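Local structure of AAEL008620-PA odorant-binding protein (Aedes aegypti, 5V13) at residues V196-F200 / R201-E205. The protein binds the insect juvenile hormone JH3 in the hemolymph of the mosquito and belongs to the odorant-binding protein family. Sequence-based numbering, arbitrary orientation.
Sequences VFRGF and RWITE
Phe197, Phe200 and Trp202 all set CG beside the backbone N, anti to the carbonyl carbon (chi1 near -71°), which gathers their flat, apolar rings into one buried aromatic cluster at the C-terminal end of a helix. The edge of Phe200 meets the indole face in a T-shaped pair, planes at 68°, and Phe200 CB lies over the five-membered ring, 3.8 Å from its centroid, in a CH-pi contact. Phe197 and the indole's six-membered ring are nearly parallel but slid apart, touching where Phe197 CE1 comes 3.5 Å from Trp202 CE3. Branched Ile203 serves two neighbours: CD1 sits at the edge of the Phe197 ring, CG2 against Arg198.

Arg201, with positive phi, turns the chain out of the helix in a Schellman-like C-cap: Trp202 N bonds weakly to Phe197 O and Arg201 N weakly to Arg198 O, with Phe197 and Trp202 as the apolar pair. Phe197 O also takes a nearly straight bond from Ile203 N (3.2 Å). The long chain of Arg201, bent at chi2 (68°), folds back so that NH1 reaches Gly199 O at 2.9 Å, in the guanidinium plane, while Glu27 holds the same NH1 in a salt bridge. Arg198 instead runs extended, with Ile203 CG2 over the rim of one guanidinium face, and its NH1 reaches Glu205 O at 3.1 Å. A water bridges Arg198 O and Ile203 O.

The turn follows helix 190-199 and leads toward helix 211-220, whose Asp217 satisfies the buried Trp202 NE1. Helices 239-247 and 251-264 pack against the aromatic cluster, and helix 169-177 touches Phe200 and Arg201.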
loop_
_atom_site.group_PDB
_atom_site.type_symbol
_atom_site.label_atom_id
_atom_site.label_comp_id
_atom_site.label_asym_id
_atom_site.label_seq_id
_atom_site.Cartn_x
_atom_site.Cartn_y
_atom_site.Cartn_z
ATOM N N VAL B 196 10.839 2.220 -17.116
ATOM C CA VAL B 196 11.625 3.263 -16.461
ATOM C C VAL B 196 11.593 4.545 -17.282
ATOM O O VAL B 196 11.339 5.634 -16.755
ATOM C CB VAL B 196 13.073 2.796 -16.230
ATOM C CG1 VAL B 196 13.925 3.966 -15.718
ATOM C CG2 VAL B 196 13.122 1.651 -15.233
ATOM N N PHE B 197 11.858 4.433 -18.583
ATOM C CA PHE B 197 11.937 5.618 -19.434
ATOM C C PHE B 197 10.596 6.336 -19.521
ATOM O O PHE B 197 10.549 7.570 -19.568
ATOM C CB PHE B 197 12.426 5.229 -20.824
ATOM C CG PHE B 197 13.894 4.860 -20.879
ATOM C CD1 PHE B 197 14.744 5.144 -19.815
ATOM C CD2 PHE B 197 14.414 4.226 -21.988
ATOM C CE1 PHE B 197 16.095 4.819 -19.872
ATOM C CE2 PHE B 197 15.768 3.888 -22.050
ATOM C CZ PHE B 197 16.601 4.183 -20.987
ATOM N N ARG B 198 9.490 5.587 -19.541
ATOM C CA ARG B 198 8.181 6.236 -19.536
ATOM C C ARG B 198 7.869 6.871 -18.190
ATOM O O ARG B 198 7.202 7.910 -18.143
ATOM C CB ARG B 198 7.078 5.243 -19.919
ATOM C CG ARG B 198 7.116 4.862 -21.383
ATOM C CD ARG B 198 6.017 3.887 -21.773
ATOM N NE ARG B 198 6.113 3.549 -23.196
ATOM C CZ ARG B 198 5.354 4.094 -24.143
ATOM N NH1 ARG B 198 4.413 4.984 -23.824
ATOM N NH2 ARG B 198 5.513 3.730 -25.407
ATOM N N GLY B 199 8.324 6.265 -17.088
ATOM C CA GLY B 199 8.174 6.905 -15.789
ATOM C C GLY B 199 8.977 8.190 -15.676
ATOM O O GLY B 199 8.516 9.170 -15.081
ATOM N N PHE B 200 10.195 8.199 -16.234
ATOM C CA PHE B 200 11.025 9.399 -16.290
ATOM C C PHE B 200 10.519 10.411 -17.320
ATOM O O PHE B 200 11.030 11.539 -17.359
ATOM C CB PHE B 200 12.485 9.031 -16.637
ATOM C CG PHE B 200 13.250 8.316 -15.522
ATOM C CD1 PHE B 200 12.636 7.986 -14.320
ATOM C CD2 PHE B 200 14.603 7.992 -15.693
ATOM C CE1 PHE B 200 13.348 7.333 -13.295
ATOM C CE2 PHE B 200 15.330 7.335 -14.681
ATOM C CZ PHE B 200 14.702 7.006 -13.480
ATOM N N ARG B 201 9.559 10.023 -18.166
ATOM C CA ARG B 201 9.140 10.802 -19.341
ATOM C C ARG B 201 10.292 11.049 -20.316
ATOM O O ARG B 201 10.275 12.023 -21.083
ATOM C CB ARG B 201 8.476 12.127 -18.940
ATOM C CG ARG B 201 6.983 12.006 -18.552
ATOM C CD ARG B 201 6.773 11.223 -17.232
ATOM N NE ARG B 201 5.377 11.256 -16.763
ATOM C CZ ARG B 201 4.930 10.643 -15.664
ATOM N NH1 ARG B 201 5.764 9.938 -14.888
ATOM N NH2 ARG B 201 3.644 10.741 -15.329
ATOM N N TRP B 202 11.298 10.162 -20.314
ATOM C CA TRP B 202 12.272 10.141 -21.407
ATOM C C TRP B 202 11.644 9.603 -22.688
ATOM O O TRP B 202 12.041 9.994 -23.792
ATOM C CB TRP B 202 13.491 9.287 -21.042
ATOM C CG TRP B 202 14.377 9.846 -19.987
ATOM C CD1 TRP B 202 14.148 10.944 -19.219
ATOM C CD2 TRP B 202 15.664 9.344 -19.596
ATOM N NE1 TRP B 202 15.195 11.146 -18.359
ATOM C CE2 TRP B 202 16.146 10.185 -18.575
ATOM C CE3 TRP B 202 16.449 8.260 -20.006
ATOM C CZ2 TRP B 202 17.377 9.983 -17.956
ATOM C CZ3 TRP B 202 17.683 8.057 -19.385
ATOM C CH2 TRP B 202 18.135 8.919 -18.380
ATOM N N ILE B 203 10.681 8.697 -22.557
ATOM C CA ILE B 203 9.829 8.252 -23.656
ATOM C C ILE B 203 8.414 8.705 -23.337
ATOM O O ILE B 203 7.912 8.448 -22.235
ATOM C CB ILE B 203 9.894 6.727 -23.850
ATOM C CG1 ILE B 203 11.275 6.329 -24.373
ATOM C CG2 ILE B 203 8.779 6.252 -24.812
ATOM C CD1 ILE B 203 11.456 4.828 -24.567
ATOM N N THR B 204 7.783 9.399 -24.285
ATOM C CA THR B 204 6.487 9.994 -24.013
ATOM C C THR B 204 5.401 8.935 -24.073
ATOM O O THR B 204 5.620 7.794 -24.503
ATOM C CB THR B 204 6.179 11.104 -25.017
ATOM O OG1 THR B 204 5.904 10.515 -26.292
ATOM C CG2 THR B 204 7.367 12.049 -25.155
ATOM N N GLU B 205 4.203 9.325 -23.636
ATOM C CA GLU B 205 3.089 8.391 -23.683
ATOM C C GLU B 205 2.834 7.903 -25.105
ATOM O O GLU B 205 2.401 6.760 -25.295
ATOM C CB GLU B 205 1.837 9.042 -23.100
ATOM C CG GLU B 205 0.627 8.113 -23.048
ATOM C CD GLU B 205 -0.472 8.639 -22.135
ATOM O OE1 GLU B 205 -0.154 9.500 -21.280
ATOM O OE2 GLU B 205 -1.640 8.192 -22.282
HETATM O O HOH W 1 5.916 8.705 -20.482
#